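Local coordinates for uncharacterized protein (Deinococcus radiodurans, PDB 3GG7) that is of unknown function but binds manganese and probably hydrolyses ester bonds as a TatD-type, metal-dependent hydrolase, at residues R112-G117 and N139-T144; E131-L136 and L157-S162; H148-S153 and A180-S185. One frame throughout, in Å; residues are numbered along the deposited sequence.

Contact 1 (R112-G117 and N139-T144); sequences RCEDHG and NPRSGT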
loop_
_atom_site.group_PDB
_atom_site.type_symbol
_atom_site.label_atom_id
_atom_site.label_comp_id
_atom_site.label_asym_id
_atom_site.label_seq_id
_atom_site.Cartn_x
_atom_site.Cartn_y
_atom_site.Cartn_z
ATOM N N ARG A 112 -14.129 1.484 11.382
ATOM C CA ARG A 112 -13.610 0.469 12.303
ATOM C C ARG A 112 -12.176 0.793 12.684
ATOM O O ARG A 112 -11.786 0.626 13.841
ATOM C CB ARG A 112 -13.692 -0.933 11.710
ATOM C CG ARG A 112 -15.107 -1.368 11.330
ATOM C CD ARG A 112 -16.014 -1.576 12.536
ATOM N NE ARG A 112 -16.532 -0.327 13.097
ATOM C CZ ARG A 112 -17.503 0.424 12.565
ATOM N NH1 ARG A 112 -17.880 1.539 13.187
ATOM N NH2 ARG A 112 -18.094 0.090 11.419
ATOM N N CYS A 113 -11.389 1.316 11.738
ATOM C CA CYS A 113 -10.030 1.750 12.056
ATOM C C CYS A 113 -10.076 2.838 13.130
ATOM O O CYS A 113 -9.355 2.770 14.108
ATOM C CB CYS A 113 -9.296 2.264 10.840
ATOM S SG CYS A 113 -8.781 0.922 9.709
ATOM N N GLU A 114 -10.968 3.807 12.960
ATOM C CA GLU A 114 -11.118 4.867 13.974
ATOM C C GLU A 114 -11.485 4.273 15.338
ATOM O O GLU A 114 -10.876 4.637 16.369
ATOM C CB GLU A 114 -12.156 5.898 13.539
ATOM C CG GLU A 114 -12.319 7.017 14.551
ATOM C CD GLU A 114 -13.293 8.088 14.132
ATOM O OE1 GLU A 114 -13.471 8.342 12.909
ATOM O OE2 GLU A 114 -13.863 8.709 15.058
ATOM N N ASP A 115 -12.421 3.323 15.331
ATOM C CA ASP A 115 -12.929 2.719 16.563
ATOM C C ASP A 115 -11.838 1.961 17.326
ATOM O O ASP A 115 -11.901 1.837 18.547
ATOM C CB ASP A 115 -14.079 1.747 16.264
ATOM C CG ASP A 115 -15.366 2.433 15.893
ATOM O OD1 ASP A 115 -15.522 3.634 16.179
ATOM O OD2 ASP A 115 -16.240 1.743 15.311
ATOM N N HIS A 116 -10.838 1.445 16.605
ATOM C CA HIS A 116 -9.750 0.681 17.193
ATOM C C HIS A 116 -8.492 1.525 17.395
ATOM O O HIS A 116 -7.410 0.990 17.636
ATOM C CB HIS A 116 -9.446 -0.565 16.331
ATOM C CG HIS A 116 -10.478 -1.640 16.430
ATOM N ND1 HIS A 116 -10.330 -2.733 17.258
ATOM C CD2 HIS A 116 -11.661 -1.809 15.792
ATOM C CE1 HIS A 116 -11.379 -3.523 17.130
ATOM N NE2 HIS A 116 -12.198 -2.990 16.243
ATOM N N GLY A 117 -8.640 2.845 17.295
ATOM C CA GLY A 117 -7.573 3.787 17.637
ATOM C C GLY A 117 -6.656 4.199 16.497
ATOM O O GLY A 117 -5.596 4.789 16.712
ATOM N N ASN A 139 -13.016 11.076 7.516
ATOM C CA ASN A 139 -12.618 10.115 8.535
ATOM C C ASN A 139 -11.158 10.317 8.933
ATOM O O ASN A 139 -10.357 9.399 8.774
ATOM C CB ASN A 139 -12.768 8.683 7.968
ATOM C CG ASN A 139 -14.205 8.295 7.705
ATOM O OD1 ASN A 139 -14.895 7.805 8.602
ATOM N ND2 ASN A 139 -14.665 8.488 6.468
ATOM N N PRO A 140 -10.792 11.517 9.456
ATOM C CA PRO A 140 -9.394 11.821 9.762
ATOM C C PRO A 140 -8.806 11.006 10.909
ATOM O O PRO A 140 -7.593 10.883 10.986
ATOM C CB PRO A 140 -9.422 13.317 10.136
ATOM C CG PRO A 140 -10.772 13.541 10.600
ATOM C CD PRO A 140 -11.666 12.652 9.794
ATOM N N ARG A 141 -9.641 10.412 11.755
ATOM C CA ARG A 141 -9.136 9.618 12.874
ATOM C C ARG A 141 -8.949 8.130 12.533
ATOM O O ARG A 141 -8.625 7.333 13.410
ATOM C CB ARG A 141 -10.068 9.763 14.071
ATOM C CG ARG A 141 -10.074 11.152 14.658
ATOM C CD ARG A 141 -10.951 11.189 15.871
ATOM N NE ARG A 141 -11.093 12.552 16.369
ATOM C CZ ARG A 141 -12.105 13.377 16.091
ATOM N NH1 ARG A 141 -13.114 12.997 15.308
ATOM N NH2 ARG A 141 -12.108 14.600 16.612
ATOM N N SER A 142 -9.117 7.777 11.257
ATOM C CA SER A 142 -8.908 6.392 10.808
ATOM C C SER A 142 -7.432 5.987 10.823
ATOM O O SER A 142 -7.102 4.789 10.834
ATOM C CB SER A 142 -9.500 6.173 9.416
ATOM O OG SER A 142 -8.989 7.101 8.494
ATOM N N GLY A 143 -6.547 6.972 10.819
ATOM C CA GLY A 143 -5.126 6.742 10.969
ATOM C C GLY A 143 -4.316 7.458 9.917
ATOM O O GLY A 143 -4.679 8.561 9.490
ATOM N N THR A 144 -3.194 6.857 9.519
ATOM C CA THR A 144 -2.248 7.466 8.582
ATOM C C THR A 144 -2.416 6.837 7.212
ATOM O O THR A 144 -2.142 5.639 7.057
ATOM C CB THR A 144 -0.779 7.300 9.038
ATOM O OG1 THR A 144 -0.644 7.881 10.336
ATOM C CG2 THR A 144 0.209 7.980 8.035
#
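Glu114, in the last turn of helix 99-115, lies against Arg141 and Ser142 in the turn leading from helix 129-138 into strand 143-148, on the outside of the TIM barrel that the TatD family shares. The helix ends here in a Schellman motif: Gly117, with positive phi, is the C-prime residue, and its N bonds to Glu114 O. Glu114 begins its contact at the backbone, where CA makes a C-H...O contact with Arg141 O (3.6 Å, 149° at the hydrogen). Its CB stays near the same carbonyl, 3.8 Å from Arg141 O. Because CG stands anti to the backbone N (chi1 -179°) and the chain runs on extended, the next carbons cross the Arg141 side chain at a slant, Glu114 CG 3.6 Å from Arg141 CB. The CD atom packs on that CB as well, and OE1 also lies nearest to it. OE2 reaches further along the arginine, to 3.9 Å from Arg141 CD, but stops 4.4 Å from Arg141 NH1. The opposite charges are therefore near each other without forming a salt bridge, and the carboxylate and guanidinium planes are 55° apart. One residue back, Cys113 CB sits 3.3 Å from Ser142 O. Beyond the contact, the side chains of Cys113 and Ser142 both pack on Leu121 of strand 119-124, which places the junction beside the barrel sheet. Ser142 itself folds back on its own turn: both its N and its OG donate to Asn139 O, the OG at 2.7 Å and nearly in line with that carbonyl.

Contact 2 (E131-L136 and L157-S162); sequences EVLNCL and LRRAIS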
loop_
_atom_site.group_PDB
_atom_site.type_symbol
_atom_site.label_atom_id
_atom_site.label_comp_id
_atom_site.label_asym_id
_atom_site.label_seq_id
_atom_site.Cartn_x
_atom_site.Cartn_y
_atom_site.Cartn_z
ATOM N N GLU A 131 -12.451 10.747 -4.761
ATOM C CA GLU A 131 -13.416 10.094 -3.883
ATOM C C GLU A 131 -12.715 9.496 -2.670
ATOM O O GLU A 131 -13.213 9.575 -1.563
ATOM C CB GLU A 131 -14.215 9.019 -4.626
ATOM C CG GLU A 131 -15.161 9.562 -5.732
ATOM C CD GLU A 131 -14.454 10.180 -6.924
ATOM O OE1 GLU A 131 -13.456 9.605 -7.426
ATOM O OE2 GLU A 131 -14.914 11.272 -7.385
ATOM N N VAL A 132 -11.541 8.918 -2.889
ATOM C CA VAL A 132 -10.738 8.421 -1.757
ATOM C C VAL A 132 -10.398 9.569 -0.793
ATOM O O VAL A 132 -10.553 9.442 0.417
ATOM C CB VAL A 132 -9.478 7.660 -2.225
ATOM C CG1 VAL A 132 -8.484 7.473 -1.060
ATOM C CG2 VAL A 132 -9.896 6.295 -2.819
ATOM N N LEU A 133 -9.981 10.702 -1.358
ATOM C CA LEU A 133 -9.642 11.847 -0.522
ATOM C C LEU A 133 -10.852 12.387 0.233
ATOM O O LEU A 133 -10.728 12.772 1.394
ATOM C CB LEU A 133 -8.974 12.939 -1.348
ATOM C CG LEU A 133 -7.610 12.573 -1.945
ATOM C CD1 LEU A 133 -7.014 13.712 -2.721
ATOM C CD2 LEU A 133 -6.663 12.134 -0.857
ATOM N N ASN A 134 -12.024 12.395 -0.390
ATOM C CA ASN A 134 -13.256 12.808 0.313
ATOM C C ASN A 134 -13.497 11.894 1.513
ATOM O O ASN A 134 -13.815 12.343 2.628
ATOM C CB ASN A 134 -14.470 12.814 -0.631
ATOM C CG ASN A 134 -14.400 13.933 -1.661
ATOM O OD1 ASN A 134 -13.678 14.893 -1.473
ATOM N ND2 ASN A 134 -15.117 13.780 -2.765
ATOM N N CYS A 135 -13.278 10.592 1.313
ATOM C CA CYS A 135 -13.480 9.621 2.406
ATOM C C CYS A 135 -12.488 9.841 3.530
ATOM O O CYS A 135 -12.847 9.734 4.678
ATOM C CB CYS A 135 -13.370 8.161 1.906
ATOM S SG CYS A 135 -14.685 7.624 0.809
ATOM N N LEU A 136 -11.233 10.098 3.189
ATOM C CA LEU A 136 -10.199 10.300 4.196
ATOM C C LEU A 136 -10.460 11.603 4.947
ATOM O O LEU A 136 -10.272 11.662 6.160
ATOM C CB LEU A 136 -8.818 10.344 3.567
ATOM C CG LEU A 136 -8.332 9.000 3.018
ATOM C CD1 LEU A 136 -7.018 9.172 2.277
ATOM C CD2 LEU A 136 -8.204 7.971 4.135
ATOM N N LEU A 157 -2.988 15.379 -6.022
ATOM C CA LEU A 157 -1.817 15.057 -5.212
ATOM C C LEU A 157 -1.564 16.165 -4.190
ATOM O O LEU A 157 -1.310 15.891 -3.009
ATOM C CB LEU A 157 -0.586 14.833 -6.093
ATOM C CG LEU A 157 0.749 14.669 -5.358
ATOM C CD1 LEU A 157 0.633 13.588 -4.305
ATOM C CD2 LEU A 157 1.856 14.375 -6.351
ATOM N N ARG A 158 -1.651 17.424 -4.639
ATOM C CA ARG A 158 -1.480 18.556 -3.736
ATOM C C ARG A 158 -2.500 18.465 -2.612
ATOM O O ARG A 158 -2.178 18.665 -1.456
ATOM C CB ARG A 158 -1.596 19.892 -4.495
ATOM N N ARG A 159 -3.734 18.104 -2.944
ATOM C CA ARG A 159 -4.760 17.941 -1.921
ATOM C C ARG A 159 -4.445 16.781 -0.959
ATOM O O ARG A 159 -4.634 16.893 0.256
ATOM C CB ARG A 159 -6.138 17.710 -2.551
ATOM C CG ARG A 159 -7.248 17.603 -1.552
ATOM C CD ARG A 159 -8.614 17.325 -2.188
ATOM N NE ARG A 159 -9.580 17.032 -1.147
ATOM C CZ ARG A 159 -10.665 16.264 -1.289
ATOM N NH1 ARG A 159 -10.944 15.668 -2.439
ATOM N NH2 ARG A 159 -11.446 16.076 -0.250
ATOM N N ALA A 160 -4.017 15.652 -1.513
ATOM C CA ALA A 160 -3.640 14.527 -0.666
ATOM C C ALA A 160 -2.542 14.908 0.334
ATOM O O ALA A 160 -2.605 14.561 1.509
ATOM C CB ALA A 160 -3.181 13.385 -1.544
ATOM N N ILE A 161 -1.535 15.622 -0.158
ATOM C CA ILE A 161 -0.453 16.076 0.721
ATOM C C ILE A 161 -1.033 16.915 1.865
ATOM O O ILE A 161 -0.743 16.681 3.040
ATOM C CB ILE A 161 0.590 16.852 -0.061
ATOM C CG1 ILE A 161 1.341 15.927 -1.018
ATOM C CG2 ILE A 161 1.586 17.525 0.909
ATOM C CD1 ILE A 161 2.025 16.644 -2.157
ATOM N N SER A 162 -1.913 17.847 1.508
ATOM C CA SER A 162 -2.592 18.707 2.489
ATOM C C SER A 162 -3.408 17.953 3.547
ATOM O O SER A 162 -3.537 18.403 4.692
ATOM C CB SER A 162 -3.474 19.720 1.737
ATOM O OG SER A 162 -4.746 19.167 1.405
#
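Two neighbouring outer helices of the TIM barrel, 129-138 and 154-162, meet where Leu133 and the end of the Asn134 side chain touch Arg159 and Ala160. The short segments run nearly parallel, their axes 10.6 Å apart at closest approach and inclined by 17°. Arg159 reaches from one helix to the other: CG is anti to the backbone N (chi1 -177°) and the chain is extended as far as NE, carrying the guanidinium across. There it grips Asn134 end-on, both terminal nitrogens donating to the single atom OD1. The bond from Arg159 NH2 to Asn134 OD1 is 2.8 Å and lies in the carbonyl plane, whereas NH1, 3.0 Å from the same OD1, approaches from above that plane. NH2 has a second partner in Glu137, with which it forms a salt bridge. Leu133 supports this group from one face, its CB 3.5 Å from Arg159 NH1 and offset toward the rim. The leucine and arginine chains slide past each other in opposite directions, bringing Leu133 CD1 to 4.0 Å from Arg159 CD. Deeper in, Leu133 CD2 packs on Ala160 CB at 3.8 Å. Ala160 in turn touches Phe167 of strand 166-169, so the apolar part of the interface continues to the sheet. An apolar inner side with a polar bridge at the surface joins successive helices of the parallel, alternating beta/alpha barrel.

Contact 3 (H148-S153 and A180-S185); sequences HWYSGS and AALIRS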
loop_
_atom_site.group_PDB
_atom_site.type_symbol
_atom_site.label_atom_id
_atom_site.label_comp_id
_atom_site.label_asym_id
_atom_site.label_seq_id
_atom_site.Cartn_x
_atom_site.Cartn_y
_atom_site.Cartn_z
ATOM N N HIS A 148 -1.017 4.160 -2.214
ATOM C CA HIS A 148 -0.157 3.223 -2.928
ATOM C C HIS A 148 -0.331 3.412 -4.448
ATOM O O HIS A 148 -1.449 3.562 -4.941
ATOM C CB HIS A 148 -0.468 1.796 -2.449
ATOM C CG HIS A 148 -0.866 0.848 -3.534
ATOM N ND1 HIS A 148 0.042 0.292 -4.407
ATOM C CD2 HIS A 148 -2.074 0.327 -3.860
ATOM C CE1 HIS A 148 -0.599 -0.509 -5.244
ATOM N NE2 HIS A 148 -1.882 -0.496 -4.936
ATOM N N TRP A 149 0.797 3.478 -5.151
ATOM C CA TRP A 149 0.839 3.656 -6.608
ATOM C C TRP A 149 -0.130 4.748 -7.077
ATOM O O TRP A 149 -1.010 4.513 -7.916
ATOM C CB TRP A 149 0.541 2.322 -7.304
ATOM C CG TRP A 149 0.889 2.253 -8.783
ATOM C CD1 TRP A 149 1.164 3.297 -9.644
ATOM C CD2 TRP A 149 0.976 1.057 -9.573
ATOM N NE1 TRP A 149 1.400 2.813 -10.906
ATOM C CE2 TRP A 149 1.291 1.449 -10.895
ATOM C CE3 TRP A 149 0.802 -0.311 -9.289
ATOM C CZ2 TRP A 149 1.450 0.525 -11.928
ATOM C CZ3 TRP A 149 0.950 -1.226 -10.320
ATOM C CH2 TRP A 149 1.277 -0.802 -11.625
ATOM N N TYR A 150 0.032 5.933 -6.515
ATOM C CA TYR A 150 -0.798 7.070 -6.879
ATOM C C TYR A 150 -0.626 7.423 -8.366
ATOM O O TYR A 150 0.492 7.556 -8.856
ATOM C CB TYR A 150 -0.478 8.265 -5.979
ATOM C CG TYR A 150 -1.321 9.455 -6.306
ATOM C CD1 TYR A 150 -2.585 9.597 -5.770
ATOM C CD2 TYR A 150 -0.875 10.407 -7.251
ATOM C CE1 TYR A 150 -3.408 10.692 -6.134
ATOM C CE2 TYR A 150 -1.671 11.475 -7.605
ATOM C CZ TYR A 150 -2.926 11.612 -7.054
ATOM O OH TYR A 150 -3.720 12.674 -7.417
ATOM N N SER A 151 -1.746 7.549 -9.082
ATOM C CA SER A 151 -1.717 7.810 -10.530
ATOM C C SER A 151 -2.742 8.865 -10.943
ATOM O O SER A 151 -3.140 8.926 -12.117
ATOM C CB SER A 151 -1.914 6.513 -11.328
ATOM O OG SER A 151 -3.233 6.015 -11.233
ATOM N N GLY A 152 -3.168 9.682 -9.991
ATOM C CA GLY A 152 -4.116 10.755 -10.244
ATOM C C GLY A 152 -3.400 12.016 -10.686
ATOM O O GLY A 152 -2.220 11.990 -11.054
ATOM N N SER A 153 -4.128 13.124 -10.654
ATOM C CA SER A 153 -3.607 14.401 -11.141
ATOM C C SER A 153 -2.699 15.039 -10.114
ATOM O O SER A 153 -2.720 14.688 -8.941
ATOM C CB SER A 153 -4.764 15.359 -11.390
ATOM O OG SER A 153 -5.408 15.692 -10.180
ATOM N N ALA A 180 7.348 10.684 -12.487
ATOM C CA ALA A 180 8.461 11.476 -11.966
ATOM C C ALA A 180 7.989 12.860 -11.553
ATOM O O ALA A 180 8.440 13.410 -10.539
ATOM C CB ALA A 180 9.600 11.550 -12.999
ATOM N N ALA A 181 7.051 13.420 -12.318
ATOM C CA ALA A 181 6.471 14.709 -11.978
ATOM C C ALA A 181 5.657 14.653 -10.693
ATOM O O ALA A 181 5.694 15.578 -9.888
ATOM C CB ALA A 181 5.603 15.222 -13.138
ATOM N N LEU A 182 4.908 13.574 -10.504
ATOM C CA LEU A 182 4.177 13.391 -9.257
ATOM C C LEU A 182 5.153 13.281 -8.071
ATOM O O LEU A 182 4.991 13.922 -7.054
ATOM C CB LEU A 182 3.266 12.151 -9.350
ATOM C CG LEU A 182 1.993 12.260 -10.211
ATOM C CD1 LEU A 182 1.358 10.883 -10.437
ATOM C CD2 LEU A 182 1.023 13.209 -9.533
ATOM N N ILE A 183 6.180 12.461 -8.229
ATOM C CA ILE A 183 7.198 12.287 -7.173
ATOM C C ILE A 183 7.863 13.611 -6.777
ATOM O O ILE A 183 8.042 13.888 -5.596
ATOM C CB ILE A 183 8.240 11.221 -7.604
ATOM C CG1 ILE A 183 7.586 9.819 -7.652
ATOM C CG2 ILE A 183 9.469 11.242 -6.665
ATOM C CD1 ILE A 183 8.439 8.729 -8.312
ATOM N N ARG A 184 8.166 14.465 -7.761
ATOM C CA ARG A 184 8.767 15.771 -7.453
ATOM C C ARG A 184 7.906 16.685 -6.561
ATOM O O ARG A 184 8.448 17.515 -5.813
ATOM C CB ARG A 184 9.173 16.509 -8.733
ATOM C CG ARG A 184 10.330 15.859 -9.433
ATOM C CD ARG A 184 10.881 16.727 -10.535
ATOM N NE ARG A 184 11.444 15.871 -11.574
ATOM C CZ ARG A 184 10.797 15.470 -12.664
ATOM N NH1 ARG A 184 9.554 15.868 -12.926
ATOM N NH2 ARG A 184 11.418 14.676 -13.518
ATOM N N SER A 185 6.581 16.525 -6.605
ATOM C CA SER A 185 5.681 17.278 -5.725
ATOM C C SER A 185 5.500 16.710 -4.300
ATOM O O SER A 185 4.969 17.386 -3.403
ATOM C CB SER A 185 4.322 17.451 -6.403
ATOM O OG SER A 185 4.484 18.285 -7.533
#
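Apolar packing brings Leu182 of helix 177-185 against Tyr150, at the edge of its ring. Leu182 CD2 lies near the ring plane, 3.7 Å from Tyr150 CE2, and CD1 comes to 3.9 Å from Tyr150 CD2, so the forked end of the leucine meets this one edge with both methyls. The two side chains cross at about a right angle. The same methyls also rest against the loop backbone, with Leu182 CD1 3.8 Å from Tyr150 O and CD2 equally far from Gly152 O. Leu157 of helix 154-162 touches both Tyr150 and Leu182 and extends the patch. The loop 149-153 follows strand 143-148 at the C-terminal end of the TIM barrel, where this fold keeps its active sites: His148 is a predicted ligand of a second metal ion, its ND1 is hydrogen-bonded to Glu194, and its ring stacks on that of His7, a manganese ligand. The polar contacts lie within the loop itself. With CG anti to the backbone N (chi1 -179°), the tyrosine ring turns back along its own loop, and OH donates to a lone pair of Ser153 O at 2.7 Å. Gly152 N sits over one face of the Tyr150 ring, 3.3 Å above the plane and offset toward the rim. A phenylalanine here would lack the hydroxyl, probably leaving Ser153 O without this donor and the Gly152-Ser153 backbone freer to shift. Ser153 is the N-cap of helix 154-162: its side chain caps a backbone N there, and its OG is hydrogen-bonded to Glu156 OE1 as well. At Gly152, a CB would stand only 2.6 Å from Tyr150 OH.

In the fold
From the N terminus, contact 1 opens at 112-117, in the last turn of helix 99-115. Strand 119-124 and helix 129-138 follow before 139-144 closes that loop, tying the helix end to the turn before strand 143-148. Contact 2 opens inside it, at 131-136, and closes only at 157-162, so the two cross; it ties helix 129-138 to helix 154-162. Contact 3 opens at 148-153, inside the loop of contact 2, and closes at 180-185, tying the loop after strand 143-148 to helix 177-185. These two cross as well, and they touch through Leu157, which meets Tyr150 and Leu182. Contacts 1 and 3 stand in series, 25 Å apart between centres.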